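Local coordinates for DUF871 domain-containing protein (Enterococcus faecalis, PDB 2P0O) that is of unproven function but probably acts as a 6-phospho-N-acetylmuramidase, joining a TIM barrel to a cyclophilin-like C-terminal domain, at residues V305-E310 / K331-T336; I292-T297 / N309-R314; S8-E13 / G222-S227. All blocks are in the same frame, centred on the assembly; numbering follows the deposited sequence.

Contact 1 of 3, residues V305-E310 / K331-T336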
# COMPACT_ATOMS: atom_id res chain seq x y z
N VAL A 305 -13.64 -9.89 -19.11
CA VAL A 305 -15.02 -9.66 -18.65
C VAL A 305 -16.01 -10.25 -19.65
O VAL A 305 -16.00 -9.91 -20.85
CB VAL A 305 -15.31 -8.16 -18.48
CG1 VAL A 305 -16.67 -7.93 -17.83
CG2 VAL A 305 -14.19 -7.49 -17.68
N THR A 306 -16.88 -11.10 -19.13
CA THR A 306 -17.78 -11.91 -19.96
C THR A 306 -19.22 -11.81 -19.49
O THR A 306 -19.50 -11.51 -18.32
CB THR A 306 -17.37 -13.43 -19.94
OG1 THR A 306 -17.69 -14.00 -18.67
CG2 THR A 306 -15.90 -13.62 -20.15
N ILE A 307 -20.14 -12.09 -20.42
CA ILE A 307 -21.54 -12.25 -20.07
C ILE A 307 -22.06 -13.51 -20.74
O ILE A 307 -21.82 -13.74 -21.94
CB ILE A 307 -22.39 -10.96 -20.42
CG1 ILE A 307 -23.80 -11.05 -19.85
CG2 ILE A 307 -22.45 -10.68 -21.95
CD1 ILE A 307 -24.54 -9.72 -19.83
N ASP A 308 -22.76 -14.34 -19.97
CA ASP A 308 -23.33 -15.57 -20.52
C ASP A 308 -24.45 -15.25 -21.51
O ASP A 308 -25.34 -14.45 -21.19
CB ASP A 308 -23.85 -16.47 -19.40
CG ASP A 308 -22.73 -17.21 -18.67
OD1 ASP A 308 -21.52 -17.00 -18.98
OD2 ASP A 308 -23.07 -18.05 -17.80
N ASN A 309 -24.41 -15.83 -22.71
CA ASN A 309 -25.46 -15.52 -23.68
C ASN A 309 -26.65 -16.49 -23.57
O ASN A 309 -26.67 -17.33 -22.65
CB ASN A 309 -24.92 -15.37 -25.13
CG ASN A 309 -24.24 -16.64 -25.65
OD1 ASN A 309 -24.82 -17.74 -25.63
ND2 ASN A 309 -23.01 -16.49 -26.15
N GLU A 310 -27.61 -16.38 -24.49
CA GLU A 310 -28.83 -17.19 -24.45
C GLU A 310 -28.58 -18.70 -24.57
O GLU A 310 -29.42 -19.52 -24.16
CB GLU A 310 -29.86 -16.70 -25.50
CG GLU A 310 -29.48 -17.01 -26.94
CD GLU A 310 -30.37 -16.30 -27.97
OE1 GLU A 310 -31.63 -16.46 -27.95
OE2 GLU A 310 -29.81 -15.60 -28.83
N LYS A 331 -21.02 -20.20 -25.58
CA LYS A 331 -22.11 -19.75 -24.73
C LYS A 331 -21.78 -18.52 -23.90
O LYS A 331 -22.63 -18.04 -23.16
CB LYS A 331 -22.58 -20.87 -23.81
CG LYS A 331 -22.82 -22.20 -24.50
CD LYS A 331 -23.40 -23.22 -23.50
CE LYS A 331 -22.35 -23.73 -22.51
NZ LYS A 331 -20.98 -24.00 -23.08
N VAL A 332 -20.55 -18.01 -24.03
CA VAL A 332 -20.05 -16.92 -23.16
C VAL A 332 -19.53 -15.79 -24.05
O VAL A 332 -18.49 -15.99 -24.72
CB VAL A 332 -18.90 -17.43 -22.23
CG1 VAL A 332 -18.27 -16.30 -21.40
CG2 VAL A 332 -19.37 -18.58 -21.31
N ASN A 333 -20.22 -14.64 -24.09
CA ASN A 333 -19.72 -13.47 -24.82
C ASN A 333 -18.54 -12.82 -24.11
O ASN A 333 -18.56 -12.64 -22.87
CB ASN A 333 -20.82 -12.42 -25.00
CG ASN A 333 -21.92 -12.87 -25.94
OD1 ASN A 333 -21.77 -13.85 -26.68
ND2 ASN A 333 -23.02 -12.15 -25.92
N THR A 334 -17.52 -12.47 -24.88
CA THR A 334 -16.38 -11.76 -24.30
C THR A 334 -16.58 -10.29 -24.60
O THR A 334 -16.75 -9.92 -25.76
CB THR A 334 -15.05 -12.26 -24.91
OG1 THR A 334 -15.23 -12.39 -26.33
CG2 THR A 334 -14.71 -13.63 -24.36
N ILE A 335 -16.57 -9.46 -23.56
CA ILE A 335 -16.99 -8.06 -23.69
C ILE A 335 -15.79 -7.14 -23.69
O ILE A 335 -15.63 -6.31 -24.57
CB ILE A 335 -17.90 -7.59 -22.50
CG1 ILE A 335 -19.03 -8.59 -22.21
CG2 ILE A 335 -18.44 -6.15 -22.76
CD1 ILE A 335 -19.86 -8.90 -23.43
N THR A 336 -14.95 -7.26 -22.67
CA THR A 336 -13.76 -6.43 -22.60
C THR A 336 -12.80 -7.15 -21.66
O THR A 336 -13.06 -8.30 -21.28
CB THR A 336 -14.10 -4.97 -22.18
OG1 THR A 336 -12.90 -4.23 -22.02
CG2 THR A 336 -14.85 -4.91 -20.84
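Strand 305-308 runs antiparallel to strand 332-336, and a classic beta bulge breaks their register where Ile335 and Thr336 both lie opposite Val305. The carbonyl O of Val305 accepts a bond from Ile335 N at 2.8 Å, almost along the C=O axis, and a weak, long one from Thr336 N. Further along, Ile307 and Asn333 form a hydrogen-bonded pair. Beta-branched Thr306 and Val332 suit their extended backbone, and their branches pack closely: the CG1 methyl of Val332, anti to its backbone N, crosses obliquely to within 3.3 Å of Thr306 CB, a tight fit. On the other face Ile307 holds CG2 in the crowded position between N and the carbonyl carbon, which brings it to 3.5 Å from Ile335 CD1. Past the strand end, Asn309 turns CG into the same crowded position (chi1 61°), so ND2 reaches Asn333 OD1 at 3.0 Å. That bond is nearly straight (165°) and lies in the amide plane of Asn309, but it meets Asn333 from above its carbonyl plane; the two amides are 52° apart. Asparagine suits both places because each amide donates and accepts: Asn309 ND2 also reaches Glu330 O, and Asn333 also binds Glu293 O and Glu295 N. Strand 319-322 flanks 304-308 on its other side, 332-337 forms the sheet's outer edge within the chain, and helix 255-258 packs against Val305, Ile307 and Thr336.

Contact 2 of 3, residues I292-T297 / N309-R314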
# COMPACT_ATOMS: atom_id res chain seq x y z
N ILE A 292 -29.72 -11.99 -24.03
CA ILE A 292 -28.32 -11.77 -24.40
C ILE A 292 -28.03 -12.64 -25.62
O ILE A 292 -27.94 -13.85 -25.52
CB ILE A 292 -27.32 -12.11 -23.24
CG1 ILE A 292 -27.71 -11.40 -21.92
CG2 ILE A 292 -25.84 -11.80 -23.66
CD1 ILE A 292 -27.76 -9.85 -22.03
N GLU A 293 -27.90 -12.01 -26.78
CA GLU A 293 -27.60 -12.72 -28.01
C GLU A 293 -26.13 -13.11 -28.06
O GLU A 293 -25.29 -12.46 -27.45
CB GLU A 293 -27.93 -11.84 -29.21
CG GLU A 293 -29.24 -11.06 -29.05
CD GLU A 293 -30.46 -11.81 -29.56
OE1 GLU A 293 -30.68 -12.99 -29.17
OE2 GLU A 293 -31.24 -11.22 -30.35
N SER A 294 -25.84 -14.17 -28.78
CA SER A 294 -24.46 -14.51 -29.14
C SER A 294 -23.75 -13.34 -29.84
O SER A 294 -24.27 -12.79 -30.82
CB SER A 294 -24.49 -15.71 -30.08
OG SER A 294 -23.19 -16.23 -30.28
N GLU A 295 -22.58 -12.94 -29.35
CA GLU A 295 -21.85 -11.81 -29.98
C GLU A 295 -20.44 -12.26 -30.40
O GLU A 295 -20.31 -12.95 -31.42
CB GLU A 295 -21.87 -10.58 -29.08
CG GLU A 295 -21.45 -9.30 -29.75
CD GLU A 295 -21.41 -8.11 -28.80
OE1 GLU A 295 -20.70 -8.18 -27.76
OE2 GLU A 295 -22.08 -7.08 -29.10
N GLN A 296 -19.41 -11.90 -29.64
CA GLN A 296 -18.09 -12.50 -29.77
C GLN A 296 -17.88 -13.48 -28.62
O GLN A 296 -18.15 -13.14 -27.46
CB GLN A 296 -17.01 -11.43 -29.70
CG GLN A 296 -16.79 -10.71 -31.01
CD GLN A 296 -15.83 -9.54 -30.90
OE1 GLN A 296 -14.95 -9.51 -30.03
NE2 GLN A 296 -15.99 -8.57 -31.78
N THR A 297 -17.40 -14.67 -28.93
CA THR A 297 -17.12 -15.67 -27.92
C THR A 297 -15.69 -16.16 -28.10
O THR A 297 -15.46 -17.26 -28.58
CB THR A 297 -18.12 -16.86 -28.00
OG1 THR A 297 -17.95 -17.53 -29.25
CG2 THR A 297 -19.55 -16.35 -27.92
N ASN A 309 -24.41 -15.83 -22.71
CA ASN A 309 -25.46 -15.52 -23.68
C ASN A 309 -26.65 -16.49 -23.57
O ASN A 309 -26.67 -17.33 -22.65
CB ASN A 309 -24.92 -15.37 -25.13
CG ASN A 309 -24.24 -16.64 -25.65
OD1 ASN A 309 -24.82 -17.74 -25.63
ND2 ASN A 309 -23.01 -16.49 -26.15
N GLU A 310 -27.61 -16.38 -24.49
CA GLU A 310 -28.83 -17.19 -24.45
C GLU A 310 -28.58 -18.70 -24.57
O GLU A 310 -29.42 -19.52 -24.16
CB GLU A 310 -29.86 -16.70 -25.50
CG GLU A 310 -29.48 -17.01 -26.94
CD GLU A 310 -30.37 -16.30 -27.97
OE1 GLU A 310 -31.63 -16.46 -27.95
OE2 GLU A 310 -29.81 -15.60 -28.83
N LYS A 311 -27.42 -19.06 -25.14
CA LYS A 311 -27.07 -20.49 -25.28
C LYS A 311 -26.79 -21.15 -23.95
O LYS A 311 -26.80 -22.36 -23.87
CB LYS A 311 -25.88 -20.73 -26.22
CG LYS A 311 -26.16 -20.40 -27.67
CD LYS A 311 -24.93 -20.51 -28.53
CE LYS A 311 -25.27 -20.12 -29.95
NZ LYS A 311 -24.10 -20.27 -30.85
N TYR A 312 -26.54 -20.35 -22.91
CA TYR A 312 -26.26 -20.88 -21.58
C TYR A 312 -27.53 -21.03 -20.77
O TYR A 312 -27.47 -21.28 -19.57
CB TYR A 312 -25.25 -19.99 -20.82
CG TYR A 312 -24.06 -20.77 -20.26
CD1 TYR A 312 -24.23 -22.05 -19.74
CD2 TYR A 312 -22.76 -20.22 -20.25
CE1 TYR A 312 -23.16 -22.77 -19.23
CE2 TYR A 312 -21.67 -20.93 -19.76
CZ TYR A 312 -21.89 -22.22 -19.23
OH TYR A 312 -20.85 -22.98 -18.72
N GLY A 313 -28.68 -20.89 -21.44
CA GLY A 313 -29.97 -21.18 -20.83
C GLY A 313 -30.19 -20.36 -19.58
O GLY A 313 -30.06 -19.15 -19.63
N ARG A 314 -30.47 -21.02 -18.45
CA ARG A 314 -30.75 -20.28 -17.22
C ARG A 314 -29.57 -19.44 -16.69
O ARG A 314 -29.77 -18.56 -15.85
CB ARG A 314 -31.38 -21.17 -16.14
CG ARG A 314 -30.41 -22.03 -15.35
CD ARG A 314 -30.93 -22.23 -13.92
NE ARG A 314 -30.00 -23.05 -13.14
CZ ARG A 314 -30.24 -24.31 -12.76
NH1 ARG A 314 -29.32 -24.97 -12.07
NH2 ARG A 314 -31.40 -24.89 -13.08
O HOH W 1 -22.21 -18.60 -30.00
O HOH W 2 -27.62 -15.95 -29.92
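An Asx turn at Asn309 starts the 3-10 segment 310-314, and the loop 292-297 lies against this turn. Asn309 OD1 accepts the N-H of Lys311 at 3.0 Å, in its carbonyl plane and on a lone pair, so the short side chain serves as a substitute carbonyl where the strand ends. The one direct hydrogen bond between the segments runs from Glu310 N to Ile292 O, 2.8 Å and nearly along the C=O axis, though bent at the hydrogen (135°). Beside it Ile292 sets CG2 anti to its backbone N, bringing that methyl to 3.7 Å from Asn309 CA; CG2 packs on the turn while the rest of the side chain leads off toward Tyr254 and Met316. Two waters join the exposed side. One donates a hydrogen bond to Glu310 OE2 and accepts one from Ser294 N at 2.8 Å. The other accepts a hydrogen bond from Lys311 NZ at 2.7 Å, at the tip of an extended chain, and bonds Ser294 OG. Glu293 folds at chi2 (-90°), whereas Glu310 runs straight beyond CG, and their tips meet: Glu293 OE1 lies 2.8 Å from Glu310 OE2, the carboxylate planes 38° apart. Two full negative charges so close would repel strongly. The pair therefore probably shares less than two charges, with the pKa of at least one acid raised on this exposed side.

Contact 3 of 3, residues S8-E13 / G222-S227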
# COMPACT_ATOMS: atom_id res chain seq x y z
N SER A 8 5.98 8.28 2.66
CA SER A 8 7.35 8.76 2.91
C SER A 8 7.51 10.18 2.46
O SER A 8 6.84 10.63 1.53
CB SER A 8 8.37 7.88 2.19
OG SER A 8 8.32 6.56 2.72
N VAL A 9 8.36 10.91 3.16
CA VAL A 9 8.70 12.27 2.80
C VAL A 9 10.21 12.36 2.82
O VAL A 9 10.85 11.75 3.66
CB VAL A 9 8.06 13.28 3.76
CG1 VAL A 9 8.60 14.68 3.50
CG2 VAL A 9 6.54 13.26 3.58
N PHE A 10 10.77 13.07 1.84
CA PHE A 10 12.23 13.17 1.66
C PHE A 10 12.67 14.60 1.98
O PHE A 10 12.35 15.54 1.26
CB PHE A 10 12.62 12.73 0.25
CG PHE A 10 12.37 11.26 0.01
CD1 PHE A 10 11.10 10.80 -0.33
CD2 PHE A 10 13.39 10.34 0.22
CE1 PHE A 10 10.86 9.41 -0.50
CE2 PHE A 10 13.17 8.96 0.03
CZ PHE A 10 11.93 8.50 -0.33
N LEU A 11 13.37 14.74 3.10
CA LEU A 11 13.76 16.06 3.59
C LEU A 11 15.13 16.51 3.08
O LEU A 11 15.66 17.51 3.57
CB LEU A 11 13.72 16.11 5.12
CG LEU A 11 12.34 15.87 5.73
CD1 LEU A 11 12.41 16.04 7.24
CD2 LEU A 11 11.33 16.82 5.12
N GLY A 12 15.68 15.77 2.12
CA GLY A 12 16.91 16.13 1.42
C GLY A 12 16.65 17.27 0.46
O GLY A 12 17.56 17.81 -0.19
N GLU A 13 15.39 17.66 0.37
CA GLU A 13 14.97 18.78 -0.47
C GLU A 13 13.98 19.66 0.33
O GLU A 13 13.41 19.22 1.33
CB GLU A 13 14.35 18.22 -1.77
CG GLU A 13 15.39 17.64 -2.80
CD GLU A 13 15.48 16.08 -2.85
OE1 GLU A 13 14.48 15.38 -2.51
OE2 GLU A 13 16.55 15.57 -3.27
N GLY A 222 6.91 3.85 -0.27
CA GLY A 222 8.35 4.11 -0.19
C GLY A 222 8.78 5.33 -0.98
O GLY A 222 9.58 6.14 -0.48
N ASP A 223 8.28 5.48 -2.21
CA ASP A 223 8.64 6.64 -3.03
C ASP A 223 7.94 7.95 -2.60
O ASP A 223 6.99 7.91 -1.80
CB ASP A 223 8.32 6.37 -4.48
CG ASP A 223 9.14 5.24 -5.03
OD1 ASP A 223 10.26 5.51 -5.49
OD2 ASP A 223 8.66 4.08 -5.01
N PRO A 224 8.41 9.12 -3.09
CA PRO A 224 7.79 10.41 -2.76
C PRO A 224 6.26 10.53 -2.92
O PRO A 224 5.63 11.16 -2.07
CB PRO A 224 8.52 11.41 -3.68
CG PRO A 224 9.92 10.81 -3.83
CD PRO A 224 9.64 9.30 -3.90
N THR A 225 5.69 10.00 -4.00
CA THR A 225 4.26 10.11 -4.23
C THR A 225 3.76 8.92 -5.03
O THR A 225 4.53 8.18 -5.68
CB THR A 225 3.85 11.40 -5.03
OG1 THR A 225 4.32 11.29 -6.38
CG2 THR A 225 4.38 12.73 -4.38
N ILE A 226 2.44 8.74 -5.00
CA ILE A 226 1.76 7.83 -5.91
C ILE A 226 1.05 8.71 -6.94
O ILE A 226 0.87 9.90 -6.69
CB ILE A 226 0.74 6.94 -5.18
CG1 ILE A 226 -0.01 7.73 -4.11
CG2 ILE A 226 1.46 5.68 -4.61
CD1 ILE A 226 -1.21 7.00 -3.55
N SER A 227 0.67 8.13 -8.08
CA SER A 227 -0.03 8.89 -9.12
C SER A 227 -1.47 9.22 -8.67
O SER A 227 -2.00 8.58 -7.76
CB SER A 227 -0.10 8.08 -10.40
OG SER A 227 -0.95 6.96 -10.18
O HOH W 3 10.79 5.90 2.19
O HOH W 4 4.96 8.75 0.00
O HOH W 5 6.50 12.94 -0.47
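Ser8 OG is gripped by two hydrogen bonds: it donates to Ile221 O and accepts one from a water 2.6 Å away. Its first torsion (chi1 -64°) sets OG beside the backbone N, turned to the chain that leaves strand 218-221. The same water also donates to Gly222 O, 2.9 Å from it, and so bridges the segments. A second water accepts from Ser8 N at 2.9 Å and donates to Asp223 O. A third donates to Ser8 O and, in a very short bond of 2.5 Å, to Pro224 O. Thus three separate waters, each bridging one pair of groups, link the backbone after strand 4-8 to the backbone after strand 218-221, the first and last strands of the TIM barrel, at the C-terminal ends of the strands, where TIM-barrel enzymes carry their active sites. Serine fits here because it is small and its hydroxyl can both donate and accept; the Gly222 carbonyl faces Ser8 CB and the edge of Phe10. Phe10 adds the apolar part. Its ring meets Gly222 O edge-on and in plane, with CZ 3.3 Å from that oxygen, so the weakly positive rim of C-H groups faces the carbonyl. CE1 of Phe10 also packs against CD of Pro224 at 3.6 Å, the rigid proline ring crossing obliquely. The Asp223 carboxylate accepts from the N-H groups of Gly180, Leu192 and Arg185. The chemistry implies a seam closed by hydration: backbone polar groups on both segments are satisfied through water, while Phe10 against Pro224 supplies the apolar packing.

From the N terminus, contact 3 comes first and closes the longest loop, from the end of the first barrel strand to the end of the eighth, spanning almost the whole TIM barrel. The chain then enters the C-terminal domain, where contacts 2 and 1 interlock: 292-297 pairs forward with 309-314, and 305-310, starting inside that loop, pairs with 331-336 beyond it. They share Asn309 and Glu310, their centres lie about 7 Å apart, and Thr334 and Asn333 probably bond to Gln296 and Glu293 between them. Together they tie the loops and edge strand of one antiparallel sheet, whose contact 1 centre lies about 43 Å from that of contact 3.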